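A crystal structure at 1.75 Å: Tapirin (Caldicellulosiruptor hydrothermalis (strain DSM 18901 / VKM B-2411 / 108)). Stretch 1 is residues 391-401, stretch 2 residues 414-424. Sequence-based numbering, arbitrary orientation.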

# COMPACT_ATOMS: atom_id res chain seq x y z
N VAL A 391 22.28 -9.00 -17.76
CA VAL A 391 22.36 -7.63 -17.35
C VAL A 391 23.44 -6.90 -18.06
O VAL A 391 24.22 -7.51 -18.82
CB VAL A 391 22.59 -7.52 -15.83
CG1 VAL A 391 21.54 -8.33 -15.10
CG2 VAL A 391 23.95 -8.08 -15.41
N LYS A 392 23.49 -5.58 -17.86
CA LYS A 392 24.55 -4.80 -18.50
C LYS A 392 25.81 -4.74 -17.66
O LYS A 392 26.92 -4.94 -18.17
CB LYS A 392 24.02 -3.44 -18.83
CG LYS A 392 25.01 -2.52 -19.55
CD LYS A 392 24.33 -1.34 -20.22
CE LYS A 392 24.11 -0.19 -19.26
NZ LYS A 392 23.30 0.90 -19.89
N LYS A 393 25.70 -4.35 -16.40
CA LYS A 393 26.87 -4.22 -15.53
C LYS A 393 26.54 -4.55 -14.10
O LYS A 393 25.44 -4.26 -13.62
CB LYS A 393 27.46 -2.78 -15.58
CG LYS A 393 28.70 -2.51 -14.76
CD LYS A 393 29.17 -1.06 -14.88
CE LYS A 393 30.56 -0.88 -14.32
NZ LYS A 393 30.96 0.58 -14.37
N ILE A 394 27.48 -5.19 -13.41
CA ILE A 394 27.37 -5.39 -11.97
C ILE A 394 28.60 -4.73 -11.36
O ILE A 394 29.74 -4.93 -11.81
CB ILE A 394 27.28 -6.86 -11.60
CG1 ILE A 394 26.10 -7.54 -12.29
CG2 ILE A 394 27.33 -7.10 -10.09
CD1 ILE A 394 26.02 -9.05 -12.11
N VAL A 395 28.36 -4.02 -10.28
CA VAL A 395 29.39 -3.42 -9.46
C VAL A 395 29.31 -4.06 -8.12
O VAL A 395 28.27 -3.99 -7.49
CB VAL A 395 29.15 -1.88 -9.36
CG1 VAL A 395 30.14 -1.25 -8.39
CG2 VAL A 395 29.32 -1.27 -10.72
N CYS A 396 30.38 -4.66 -7.61
CA CYS A 396 30.33 -5.28 -6.32
C CYS A 396 31.50 -4.66 -5.50
O CYS A 396 32.67 -4.90 -5.83
CB CYS A 396 30.49 -6.81 -6.40
SG CYS A 396 30.56 -7.59 -4.79
N SER A 397 31.22 -3.91 -4.43
CA SER A 397 32.28 -3.29 -3.61
C SER A 397 32.80 -4.17 -2.53
O SER A 397 33.85 -3.86 -1.93
CB SER A 397 31.71 -2.03 -2.98
OG SER A 397 30.56 -2.42 -2.18
N GLY A 398 32.11 -5.30 -2.20
CA GLY A 398 32.48 -6.15 -1.09
C GLY A 398 33.04 -7.46 -1.60
O GLY A 398 34.07 -7.45 -2.25
N THR A 399 32.34 -8.57 -1.39
CA THR A 399 32.85 -9.87 -1.78
C THR A 399 31.80 -10.54 -2.68
O THR A 399 30.57 -10.46 -2.43
CB THR A 399 33.04 -10.66 -0.48
OG1 THR A 399 34.05 -10.00 0.32
CG2 THR A 399 33.43 -12.08 -0.75
N ILE A 400 32.29 -11.25 -3.68
CA ILE A 400 31.47 -12.13 -4.54
C ILE A 400 31.73 -13.55 -4.03
O ILE A 400 32.92 -14.02 -4.01
CB ILE A 400 31.88 -12.04 -5.99
CG1 ILE A 400 31.66 -10.65 -6.51
CG2 ILE A 400 31.11 -13.01 -6.89
CD1 ILE A 400 31.97 -10.39 -7.95
N THR A 401 30.64 -14.23 -3.63
CA THR A 401 30.69 -15.59 -3.18
C THR A 401 29.99 -16.43 -4.28
O THR A 401 28.80 -16.23 -4.58
CB THR A 401 30.02 -15.71 -1.82
OG1 THR A 401 30.80 -14.94 -0.88
CG2 THR A 401 30.03 -17.15 -1.36
N SER A 414 26.87 -7.72 -20.42
CA SER A 414 27.36 -7.11 -21.66
C SER A 414 28.52 -6.13 -21.48
O SER A 414 29.40 -6.00 -22.36
CB SER A 414 26.19 -6.51 -22.43
OG SER A 414 25.68 -5.40 -21.76
N ASP A 415 28.60 -5.47 -20.34
CA ASP A 415 29.72 -4.60 -20.05
C ASP A 415 30.71 -5.36 -19.17
O ASP A 415 31.68 -5.96 -19.69
CB ASP A 415 29.25 -3.29 -19.40
CG ASP A 415 30.39 -2.36 -18.98
OD1 ASP A 415 31.59 -2.54 -19.35
OD2 ASP A 415 30.13 -1.39 -18.21
N LYS A 416 30.50 -5.39 -17.85
CA LYS A 416 31.45 -6.02 -16.97
C LYS A 416 30.89 -6.26 -15.60
O LYS A 416 29.85 -5.65 -15.24
CB LYS A 416 32.74 -5.16 -16.85
CG LYS A 416 32.58 -3.78 -16.14
CD LYS A 416 33.89 -3.05 -15.97
CE LYS A 416 34.46 -2.57 -17.30
NZ LYS A 416 33.67 -1.56 -18.06
N ILE A 417 31.58 -7.12 -14.85
CA ILE A 417 31.38 -7.25 -13.43
C ILE A 417 32.61 -6.58 -12.82
O ILE A 417 33.72 -7.17 -12.79
CB ILE A 417 31.23 -8.70 -12.98
CG1 ILE A 417 30.02 -9.37 -13.66
CG2 ILE A 417 31.20 -8.82 -11.45
CD1 ILE A 417 29.99 -10.88 -13.51
N GLU A 418 32.42 -5.36 -12.30
CA GLU A 418 33.49 -4.59 -11.70
C GLU A 418 33.48 -4.83 -10.23
O GLU A 418 32.45 -4.60 -9.57
CB GLU A 418 33.27 -3.12 -12.02
CG GLU A 418 34.38 -2.21 -11.47
CD GLU A 418 34.21 -0.75 -11.75
OE1 GLU A 418 33.15 -0.40 -12.26
OE2 GLU A 418 35.18 0.06 -11.45
N CYS A 419 34.56 -5.33 -9.69
CA CYS A 419 34.53 -5.82 -8.31
C CYS A 419 35.87 -5.53 -7.61
O CYS A 419 36.90 -5.39 -8.24
CB CYS A 419 34.17 -7.26 -8.32
SG CYS A 419 35.36 -8.36 -9.18
N ARG A 420 35.78 -5.38 -6.32
CA ARG A 420 36.94 -5.11 -5.46
C ARG A 420 37.98 -6.22 -5.60
O ARG A 420 39.19 -5.93 -5.68
CB ARG A 420 36.42 -4.96 -4.03
CG ARG A 420 37.55 -4.87 -2.97
CD ARG A 420 37.04 -5.07 -1.58
NE ARG A 420 36.61 -6.43 -1.28
CZ ARG A 420 37.38 -7.46 -0.91
NH1 ARG A 420 38.74 -7.37 -0.77
NH2 ARG A 420 36.79 -8.62 -0.67
N SER A 421 37.52 -7.49 -5.69
CA SER A 421 38.40 -8.67 -5.66
C SER A 421 37.72 -9.73 -6.53
O SER A 421 36.58 -10.17 -6.25
CB SER A 421 38.61 -9.17 -4.27
OG SER A 421 39.54 -10.25 -4.21
N ILE A 422 38.37 -10.07 -7.61
CA ILE A 422 37.92 -11.19 -8.44
C ILE A 422 38.01 -12.53 -7.63
O ILE A 422 39.08 -12.86 -7.09
CB ILE A 422 38.73 -11.27 -9.71
CG1 ILE A 422 38.46 -10.02 -10.58
CG2 ILE A 422 38.27 -12.47 -10.57
CD1 ILE A 422 39.32 -9.95 -11.83
N PRO A 423 36.88 -13.26 -7.54
CA PRO A 423 36.87 -14.49 -6.70
C PRO A 423 37.53 -15.64 -7.43
O PRO A 423 37.76 -15.56 -8.63
CB PRO A 423 35.40 -14.76 -6.47
CG PRO A 423 34.70 -14.17 -7.66
CD PRO A 423 35.53 -12.98 -8.08
N GLN A 424 38.01 -16.61 -6.63
CA GLN A 424 38.75 -17.74 -7.16
C GLN A 424 37.75 -18.71 -7.84
O GLN A 424 36.55 -18.71 -7.57
CB GLN A 424 39.41 -18.50 -6.00
CG GLN A 424 40.54 -17.82 -5.26
CD GLN A 424 40.89 -18.56 -3.92
OE1 GLN A 424 40.65 -19.77 -3.75
NE2 GLN A 424 41.50 -17.82 -2.99
O HOH W 1 31.36 0.63 -17.28
O HOH W 2 34.61 -8.15 -4.84
O HOH W 3 35.26 -11.16 -4.07

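Parallel β-strands divide their residues between two faces, and the contact between these two stretches of tapirin is a compact example of how one face can be given to packing and the other largely to charge. On the apolar face, Ile394 lies beside Ile417 and Cys396 beside Cys419: the parallel register sets these positions abreast, and the sequence happens to put like residues there. The pairs are evenly spaced: Ile394 CB is 4.2 Å from Ile417 CG1, and Cys396 CB is 4.2 Å from Cys419 CB. The two cysteines pack without a disulfide, their chi1 angles differing (t for Cys396, p for Cys419). Ile400, which follows a loop, points toward the other stretch and extends this layer. Its CD1 reaches both Cys419 CB, at 3.8 Å, and Ile417 CG2, at 3.9 Å, while its CG2 lies 3.9 Å from Pro423 CG.

Between the faces runs the backbone ladder. Ile394 occupies the position typical of a parallel strand, bonding to the residues that flank its partner: its N donates to Lys416 O at 3.0 Å, and its O accepts from Glu418 N at 2.8 Å. Cys396 repeats the pattern, with its N 2.9 Å from Glu418 O and its O 3.2 Å from Arg420 N. CA-H...O contacts fill the intervals, as where Ile417 CA approaches Ile394 O at 3.3 Å. Before the paired strands, where both chains turn corners, Asp415 N still donates to Lys392 O at 2.8 Å.

The opposite face carries Lys393, Val395, Lys416 and Glu418. An extended Lys393 side chain, t at every chi, brings NZ to 3.2 Å from Glu418 OE1, a salt bridge whose hydrogen bond is weak. Asp415 forms a tighter salt bridge within its own stretch, its OD1 2.6 Å from Lys416 NZ. A water links the two pairs, accepting from Lys393 NZ at 2.9 Å and donating to Asp415 OD2 at 2.5 Å.

At the far end the chain leaves the ladder, and Arg420 continues the pairing with its side chain. Its NE donates to Gly398 O at 2.9 Å and its NH2 to Thr399 OG1 at 3.2 Å; both acceptors lie at the guanidinium edge, near its plane, where the N-H groups point. Water completes this margin. One molecule donates to Gly398 O at 2.7 Å and accepts from Ser421 N at 3.1 Å; another accepts from Ile400 N at 3.0 Å and donates to Ser421 O at 2.7 Å, spanning a gap that direct backbone bonds no longer close.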